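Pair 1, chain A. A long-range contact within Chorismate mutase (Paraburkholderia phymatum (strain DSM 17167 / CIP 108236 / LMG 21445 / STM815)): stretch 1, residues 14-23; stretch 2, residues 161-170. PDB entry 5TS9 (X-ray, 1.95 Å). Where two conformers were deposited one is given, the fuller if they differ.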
# COMPACT_ATOMS: atom_id res chain seq x y z
N ALA A 14 12.08 -14.91 16.17
CA ALA A 14 11.93 -15.98 15.19
C ALA A 14 11.52 -15.45 13.82
O ALA A 14 11.86 -16.05 12.79
CB ALA A 14 10.92 -17.00 15.69
N PHE A 15 10.78 -14.35 13.77
CA PHE A 15 10.34 -13.80 12.50
C PHE A 15 11.35 -12.84 11.90
O PHE A 15 11.12 -12.32 10.79
CB PHE A 15 8.98 -13.10 12.67
CG PHE A 15 7.83 -14.06 12.88
CD1 PHE A 15 7.28 -14.74 11.82
CD2 PHE A 15 7.33 -14.29 14.16
CE1 PHE A 15 6.23 -15.64 12.00
CE2 PHE A 15 6.29 -15.19 14.35
CZ PHE A 15 5.73 -15.86 13.28
N VAL A 16 12.47 -12.58 12.58
CA VAL A 16 13.37 -11.52 12.12
C VAL A 16 14.02 -11.86 10.78
O VAL A 16 14.07 -10.98 9.91
CB VAL A 16 14.44 -11.20 13.17
CG1 VAL A 16 15.58 -10.42 12.53
CG2 VAL A 16 13.82 -10.38 14.29
N PRO A 17 14.56 -13.07 10.55
CA PRO A 17 15.10 -13.36 9.21
C PRO A 17 14.07 -13.26 8.09
O PRO A 17 14.40 -12.78 7.00
CB PRO A 17 15.66 -14.79 9.37
CG PRO A 17 15.94 -14.93 10.83
CD PRO A 17 14.83 -14.17 11.50
N LEU A 18 12.83 -13.68 8.33
CA LEU A 18 11.79 -13.50 7.32
C LEU A 18 11.54 -12.02 7.05
O LEU A 18 11.51 -11.58 5.89
CB LEU A 18 10.51 -14.21 7.76
CG LEU A 18 9.24 -13.99 6.92
CD1 LEU A 18 9.50 -14.34 5.48
CD2 LEU A 18 8.11 -14.86 7.48
N VAL A 19 11.36 -11.23 8.11
CA VAL A 19 11.07 -9.80 7.96
C VAL A 19 12.25 -9.09 7.33
O VAL A 19 12.08 -8.15 6.54
CB VAL A 19 10.68 -9.20 9.33
CG1 VAL A 19 10.57 -7.66 9.27
CG2 VAL A 19 9.36 -9.79 9.80
N ARG A 20 13.46 -9.53 7.64
CA ARG A 20 14.65 -8.97 7.01
C ARG A 20 14.63 -9.20 5.50
O ARG A 20 14.93 -8.29 4.73
CB ARG A 20 15.89 -9.59 7.66
CG ARG A 20 17.18 -8.85 7.42
CD ARG A 20 18.28 -9.54 8.23
NE ARG A 20 18.26 -9.20 9.66
CZ ARG A 20 18.56 -10.05 10.64
NH1 ARG A 20 18.86 -11.31 10.35
NH2 ARG A 20 18.55 -9.65 11.90
N SER A 21 14.26 -10.40 5.06
CA SER A 21 14.25 -10.67 3.62
C SER A 21 13.20 -9.81 2.92
O SER A 21 13.46 -9.27 1.83
CB SER A 21 14.00 -12.16 3.37
OG SER A 21 12.81 -12.61 4.00
N MET A 22 12.02 -9.64 3.52
CA MET A 22 11.02 -8.75 2.94
C MET A 22 11.52 -7.31 2.93
O MET A 22 11.27 -6.58 1.96
CB MET A 22 9.71 -8.84 3.73
CG MET A 22 9.02 -10.19 3.61
SD MET A 22 7.43 -10.20 4.52
CE MET A 22 6.81 -11.84 4.08
N ALA A 23 12.25 -6.90 3.99
CA ALA A 23 12.83 -5.55 3.99
C ALA A 23 13.85 -5.38 2.87
O ALA A 23 13.89 -4.32 2.23
CB ALA A 23 13.44 -5.23 5.35
N ALA A 161 5.60 0.65 4.87
CA ALA A 161 5.46 -0.31 3.79
C ALA A 161 5.98 -1.69 4.19
O ALA A 161 5.51 -2.70 3.66
CB ALA A 161 6.16 0.22 2.53
N LEU A 162 6.94 -1.76 5.13
CA LEU A 162 7.28 -3.07 5.67
C LEU A 162 6.09 -3.67 6.42
O LEU A 162 5.79 -4.86 6.27
CB LEU A 162 8.51 -2.97 6.59
CG LEU A 162 9.11 -4.30 7.08
CD1 LEU A 162 9.25 -5.29 5.95
CD2 LEU A 162 10.46 -4.09 7.74
N ASP A 163 5.35 -2.85 7.17
CA ASP A 163 4.12 -3.32 7.82
C ASP A 163 3.10 -3.82 6.79
O ASP A 163 2.33 -4.75 7.07
CB ASP A 163 3.48 -2.21 8.65
CG ASP A 163 4.21 -1.94 10.00
OD1 ASP A 163 4.74 -2.87 10.65
OD2 ASP A 163 4.20 -0.77 10.42
N ARG A 164 3.07 -3.21 5.60
CA ARG A 164 2.20 -3.71 4.54
C ARG A 164 2.71 -5.05 4.02
O ARG A 164 1.91 -5.96 3.74
CB ARG A 164 2.13 -2.67 3.39
CG ARG A 164 1.31 -3.11 2.16
CD ARG A 164 -0.19 -3.14 2.50
NE ARG A 164 -1.05 -3.57 1.40
CZ ARG A 164 -1.25 -4.85 1.08
NH1 ARG A 164 -0.62 -5.81 1.76
NH2 ARG A 164 -2.06 -5.17 0.07
N ALA A 165 4.03 -5.20 3.91
CA ALA A 165 4.57 -6.43 3.31
C ALA A 165 4.36 -7.65 4.20
O ALA A 165 4.14 -8.75 3.68
CB ALA A 165 6.06 -6.25 3.01
N VAL A 166 4.39 -7.50 5.52
CA VAL A 166 4.29 -8.63 6.45
C VAL A 166 2.83 -8.98 6.75
O VAL A 166 2.55 -9.83 7.62
CB VAL A 166 5.03 -8.32 7.76
CG1 VAL A 166 6.50 -8.04 7.49
CG2 VAL A 166 4.35 -7.15 8.50
N ALA A 167 1.91 -8.34 6.04
CA ALA A 167 0.47 -8.38 6.35
C ALA A 167 -0.06 -9.79 6.60
O ALA A 167 -0.91 -9.99 7.49
CB ALA A 167 -0.30 -7.73 5.20
N ARG A 168 0.35 -10.77 5.81
CA ARG A 168 -0.26 -12.10 5.94
C ARG A 168 0.77 -13.19 6.24
O ARG A 168 0.60 -14.35 5.86
CB ARG A 168 -1.07 -12.42 4.69
CG ARG A 168 -2.14 -11.35 4.47
CD ARG A 168 -3.11 -11.69 3.36
NE ARG A 168 -2.59 -11.23 2.09
CZ ARG A 168 -3.28 -11.24 0.95
NH1 ARG A 168 -4.53 -11.71 0.92
NH2 ARG A 168 -2.71 -10.79 -0.16
N ILE A 169 1.85 -12.83 6.94
CA ILE A 169 2.67 -13.86 7.58
C ILE A 169 1.82 -14.64 8.58
O ILE A 169 1.76 -15.88 8.55
CB ILE A 169 3.88 -13.21 8.28
CG1 ILE A 169 4.84 -12.62 7.25
CG2 ILE A 169 4.57 -14.22 9.18
CD1 ILE A 169 5.99 -11.87 7.90
N CYS A 170 1.14 -13.93 9.47
CA CYS A 170 0.26 -14.56 10.43
C CYS A 170 -0.99 -15.08 9.74
O CYS A 170 -1.59 -14.36 8.94
CB CYS A 170 -0.15 -13.56 11.51
SG CYS A 170 1.23 -12.97 12.45

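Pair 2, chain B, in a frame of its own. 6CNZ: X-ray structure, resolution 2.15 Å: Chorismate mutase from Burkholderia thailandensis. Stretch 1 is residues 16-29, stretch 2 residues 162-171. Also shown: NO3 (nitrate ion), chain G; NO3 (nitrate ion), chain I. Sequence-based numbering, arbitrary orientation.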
# COMPACT_ATOMS: atom_id res chain seq x y z
N ALA B 16 -7.81 14.00 1.77
CA ALA B 16 -7.01 13.80 2.98
C ALA B 16 -7.40 12.50 3.67
O ALA B 16 -6.54 11.67 4.00
CB ALA B 16 -7.17 14.99 3.93
N LEU B 17 -8.71 12.30 3.87
CA LEU B 17 -9.19 11.06 4.46
C LEU B 17 -8.85 9.86 3.58
O LEU B 17 -8.44 8.81 4.09
CB LEU B 17 -10.70 11.13 4.66
CG LEU B 17 -11.21 12.04 5.77
CD1 LEU B 17 -12.75 12.05 5.72
CD2 LEU B 17 -10.73 11.52 7.10
N THR B 18 -9.05 9.98 2.27
CA THR B 18 -8.80 8.87 1.36
C THR B 18 -7.35 8.41 1.43
O THR B 18 -7.06 7.20 1.44
CB THR B 18 -9.14 9.30 -0.07
OG1 THR B 18 -10.44 9.90 -0.09
CG2 THR B 18 -9.13 8.10 -1.01
N ASN B 19 -6.42 9.36 1.47
CA ASN B 19 -5.00 9.01 1.58
C ASN B 19 -4.69 8.36 2.92
O ASN B 19 -3.92 7.40 2.98
CB ASN B 19 -4.15 10.26 1.37
CG ASN B 19 -3.83 10.49 -0.10
OD1 ASN B 19 -3.86 9.57 -0.91
ND2 ASN B 19 -3.48 11.72 -0.45
N LEU B 20 -5.33 8.86 3.98
CA LEU B 20 -5.14 8.28 5.31
C LEU B 20 -5.59 6.82 5.35
O LEU B 20 -4.88 5.95 5.87
CB LEU B 20 -5.91 9.10 6.36
CG LEU B 20 -5.65 8.73 7.81
CD1 LEU B 20 -4.17 8.94 8.14
CD2 LEU B 20 -6.52 9.54 8.76
N VAL B 21 -6.78 6.53 4.82
CA VAL B 21 -7.28 5.16 4.74
C VAL B 21 -6.29 4.27 3.98
O VAL B 21 -5.92 3.18 4.44
CB VAL B 21 -8.67 5.14 4.09
CG1 VAL B 21 -9.18 3.70 3.85
CG2 VAL B 21 -9.65 5.92 4.94
N ALA B 22 -5.85 4.72 2.81
CA ALA B 22 -4.97 3.90 1.99
C ALA B 22 -3.68 3.56 2.72
O ALA B 22 -3.21 2.42 2.70
CB ALA B 22 -4.65 4.61 0.67
N LEU B 23 -3.11 4.54 3.42
CA LEU B 23 -1.85 4.29 4.11
C LEU B 23 -2.06 3.41 5.33
O LEU B 23 -1.23 2.52 5.61
CB LEU B 23 -1.17 5.61 4.48
CG LEU B 23 -0.59 6.38 3.27
CD1 LEU B 23 -0.35 7.85 3.65
CD2 LEU B 23 0.69 5.72 2.70
N ALA B 24 -3.17 3.61 6.06
CA ALA B 24 -3.45 2.76 7.21
C ALA B 24 -3.63 1.32 6.77
O ALA B 24 -3.19 0.39 7.44
CB ALA B 24 -4.71 3.24 7.95
N SER B 25 -4.29 1.13 5.63
CA SER B 25 -4.46 -0.22 5.11
C SER B 25 -3.12 -0.80 4.66
O SER B 25 -2.84 -1.99 4.88
CB SER B 25 -5.47 -0.19 3.94
OG SER B 25 -5.48 -1.42 3.24
N GLN B 26 -2.29 0.03 4.04
CA GLN B 26 -0.96 -0.41 3.63
C GLN B 26 -0.14 -0.86 4.83
O GLN B 26 0.52 -1.91 4.79
CB GLN B 26 -0.28 0.72 2.85
CG GLN B 26 1.03 0.36 2.19
CD GLN B 26 1.59 1.47 1.27
OE1 GLN B 26 0.86 2.34 0.81
NE2 GLN B 26 2.89 1.42 1.02
N ARG B 27 -0.18 -0.11 5.92
CA ARG B 27 0.56 -0.51 7.11
C ARG B 27 -0.01 -1.80 7.70
O ARG B 27 0.74 -2.71 8.08
CB ARG B 27 0.54 0.60 8.16
CG ARG B 27 1.54 0.40 9.28
CD ARG B 27 1.23 1.32 10.46
NE ARG B 27 2.35 1.37 11.39
CZ ARG B 27 2.55 0.49 12.36
NH1 ARG B 27 1.68 -0.51 12.54
NH2 ARG B 27 3.61 0.61 13.14
N LEU B 28 -1.34 -1.91 7.74
CA LEU B 28 -1.98 -3.10 8.29
C LEU B 28 -1.65 -4.35 7.49
O LEU B 28 -1.58 -5.44 8.05
CB LEU B 28 -3.49 -2.88 8.35
CG LEU B 28 -4.34 -3.91 9.07
CD1 LEU B 28 -3.78 -4.17 10.49
CD2 LEU B 28 -5.83 -3.47 9.11
N ALA B 29 -1.45 -4.22 6.18
CA ALA B 29 -1.16 -5.39 5.37
C ALA B 29 0.21 -5.99 5.70
O ALA B 29 0.43 -7.17 5.44
CB ALA B 29 -1.22 -5.04 3.88
N ALA B 162 -9.89 -5.22 11.44
CA ALA B 162 -8.78 -4.52 12.06
C ALA B 162 -8.61 -3.12 11.48
O ALA B 162 -8.16 -2.21 12.19
CB ALA B 162 -7.49 -5.34 11.92
N LEU B 163 -8.94 -2.92 10.20
CA LEU B 163 -8.83 -1.58 9.63
C LEU B 163 -9.79 -0.62 10.32
O LEU B 163 -9.45 0.55 10.53
CB LEU B 163 -9.09 -1.60 8.12
CG LEU B 163 -9.08 -0.29 7.31
CD1 LEU B 163 -7.71 0.37 7.31
CD2 LEU B 163 -9.51 -0.55 5.87
N GLY B 164 -10.97 -1.11 10.72
CA GLY B 164 -11.87 -0.29 11.52
C GLY B 164 -11.25 0.11 12.85
O GLY B 164 -11.30 1.28 13.24
N THR B 165 -10.64 -0.85 13.55
CA THR B 165 -9.88 -0.54 14.76
C THR B 165 -8.86 0.56 14.50
O THR B 165 -8.76 1.53 15.26
CB THR B 165 -9.18 -1.79 15.29
OG1 THR B 165 -10.15 -2.79 15.60
CG2 THR B 165 -8.37 -1.49 16.55
N ALA B 166 -8.13 0.45 13.39
CA ALA B 166 -7.03 1.37 13.12
C ALA B 166 -7.51 2.79 12.89
O ALA B 166 -6.74 3.75 13.09
CB ALA B 166 -6.22 0.91 11.91
N LEU B 167 -8.74 2.97 12.43
CA LEU B 167 -9.25 4.29 12.11
C LEU B 167 -10.31 4.75 13.11
O LEU B 167 -11.12 5.62 12.80
CB LEU B 167 -9.80 4.30 10.69
CG LEU B 167 -8.70 3.90 9.67
CD1 LEU B 167 -9.27 3.56 8.29
CD2 LEU B 167 -7.67 5.02 9.57
N SER B 168 -10.31 4.19 14.32
CA SER B 168 -11.43 4.39 15.23
C SER B 168 -11.31 5.65 16.09
O SER B 168 -12.27 5.99 16.79
CB SER B 168 -11.61 3.15 16.12
OG SER B 168 -10.55 2.99 17.07
N HIS B 169 -10.19 6.38 16.03
CA HIS B 169 -10.10 7.68 16.71
C HIS B 169 -9.61 8.78 15.78
O HIS B 169 -9.00 9.75 16.23
CB HIS B 169 -9.21 7.60 17.95
CG HIS B 169 -9.68 6.61 18.96
ND1 HIS B 169 -9.34 5.27 18.91
CD2 HIS B 169 -10.51 6.74 20.03
CE1 HIS B 169 -9.91 4.63 19.91
NE2 HIS B 169 -10.63 5.50 20.61
N VAL B 170 -9.90 8.65 14.49
CA VAL B 170 -9.58 9.73 13.56
C VAL B 170 -10.52 10.91 13.77
O VAL B 170 -10.09 12.08 13.77
CB VAL B 170 -9.64 9.20 12.11
CG1 VAL B 170 -9.61 10.35 11.11
CG2 VAL B 170 -8.46 8.27 11.85
N CYS B 171 -11.81 10.64 13.97
CA CYS B 171 -12.79 11.69 14.23
C CYS B 171 -13.11 11.72 15.71
O CYS B 171 -13.16 10.68 16.37
CB CYS B 171 -14.08 11.47 13.45
SG CYS B 171 -13.93 11.31 11.66
N NO3 G . -7.93 -3.33 4.48
O1 NO3 G . -6.79 -3.09 5.00
O2 NO3 G . -8.64 -4.29 4.92
O3 NO3 G . -8.35 -2.61 3.53
N NO3 I . 3.73 -2.05 15.56
O1 NO3 I . 2.58 -2.11 15.03
O2 NO3 I . 4.70 -1.55 14.91
O3 NO3 I . 3.93 -2.50 16.73

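Pairs 1 and 2 share one backbone arrangement, in which a helix near the N-terminus lies across the last turns of a second helix and the loop that follows it. The N, CA and C atoms of 14 central residues superpose with an RMSD of 0.5 Å. The helix axes approach to 10.0 Å in both pairs, and their N-to-C directions enclose angles of 117° in pair 1 and 123° in pair 2. In each case the second helix gives way at matching positions, Val A166 and Leu B167, the first residues to leave helical phi/psi. Beyond this point Ile A169 and its counterpart Val B170 direct their CA-to-CB bonds toward the first helix. No hydrogen bond crosses between the stretches in either pair; the contact rests on apolar packing.

A well-conserved element is a leucine in the second helix. Leu A162 and Leu B163 have side-chain centres 0.4 Å apart after superposition, and both adopt the t, p rotamer. Although the CA-to-CB bond points sideways, the end of the side chain comes nearer to the first helix, where it meets a small residue: Leu A162 CD2 lies 4.0 Å from Ala A23 CB, and Leu B163 CD1 lies 4.1 Å from Ser B25 CB. Ser B25 CB takes the place of Ala A23 CB beside the leucine, and Ser B25 OG donates a hydrogen bond of 2.8 Å to O1 of a nitrate ion (chain G), probably from the crystallisation liquor. Leu A18 and Leu B20 also coincide, again with t, p side chains, and each touches the matching residue in the loop, Ile A169 or Val B170: Leu A18 CD2 is 3.7 Å from Ile A169 CD1, and Leu B20 CD2 is 3.9 Å from Val B170 CG2.

The clearest difference lies in the middle of the contact, where bulk is distributed differently between the two sides. In pair 1 the first helix supplies it. Met A22, extended beyond an m chi1, places SD 3.8 Å from Val A166 CG1 and carries CE to 3.8 Å from Ile A169 CG1. In pair 2 the matching residue is Ala B24, and the larger side chain belongs to the other stretch: Leu B167, in place of Val A166, brings CD2 to 3.8 Å from Ala B24 CB. Its CD1 also reaches Val B21 CG2 at 4.1 Å, the same separation as between Val A19 CG2 and Val A166 CG1. A methionine facing a valine is thus replaced by an alanine facing a leucine, while the CA atoms at these two positions shift by no more than 0.4 Å.

A second difference lies at the Phe A15/Leu B17 position. The Phe A15 ring meets Ile A169 obliquely, with Phe A15 CE1 3.6 Å from Ile A169 CG2. Leu B17 and Val B170 occupy the same positions but pack more loosely, at 4.3 Å between Leu B17 CD2 and Val B170 CG1. The CA-to-CB bond of Leu B17 points sideways, where that of Phe A15 points toward the other stretch, but the end of the leucine side chain comes nearer and so keeps contact with Val B170.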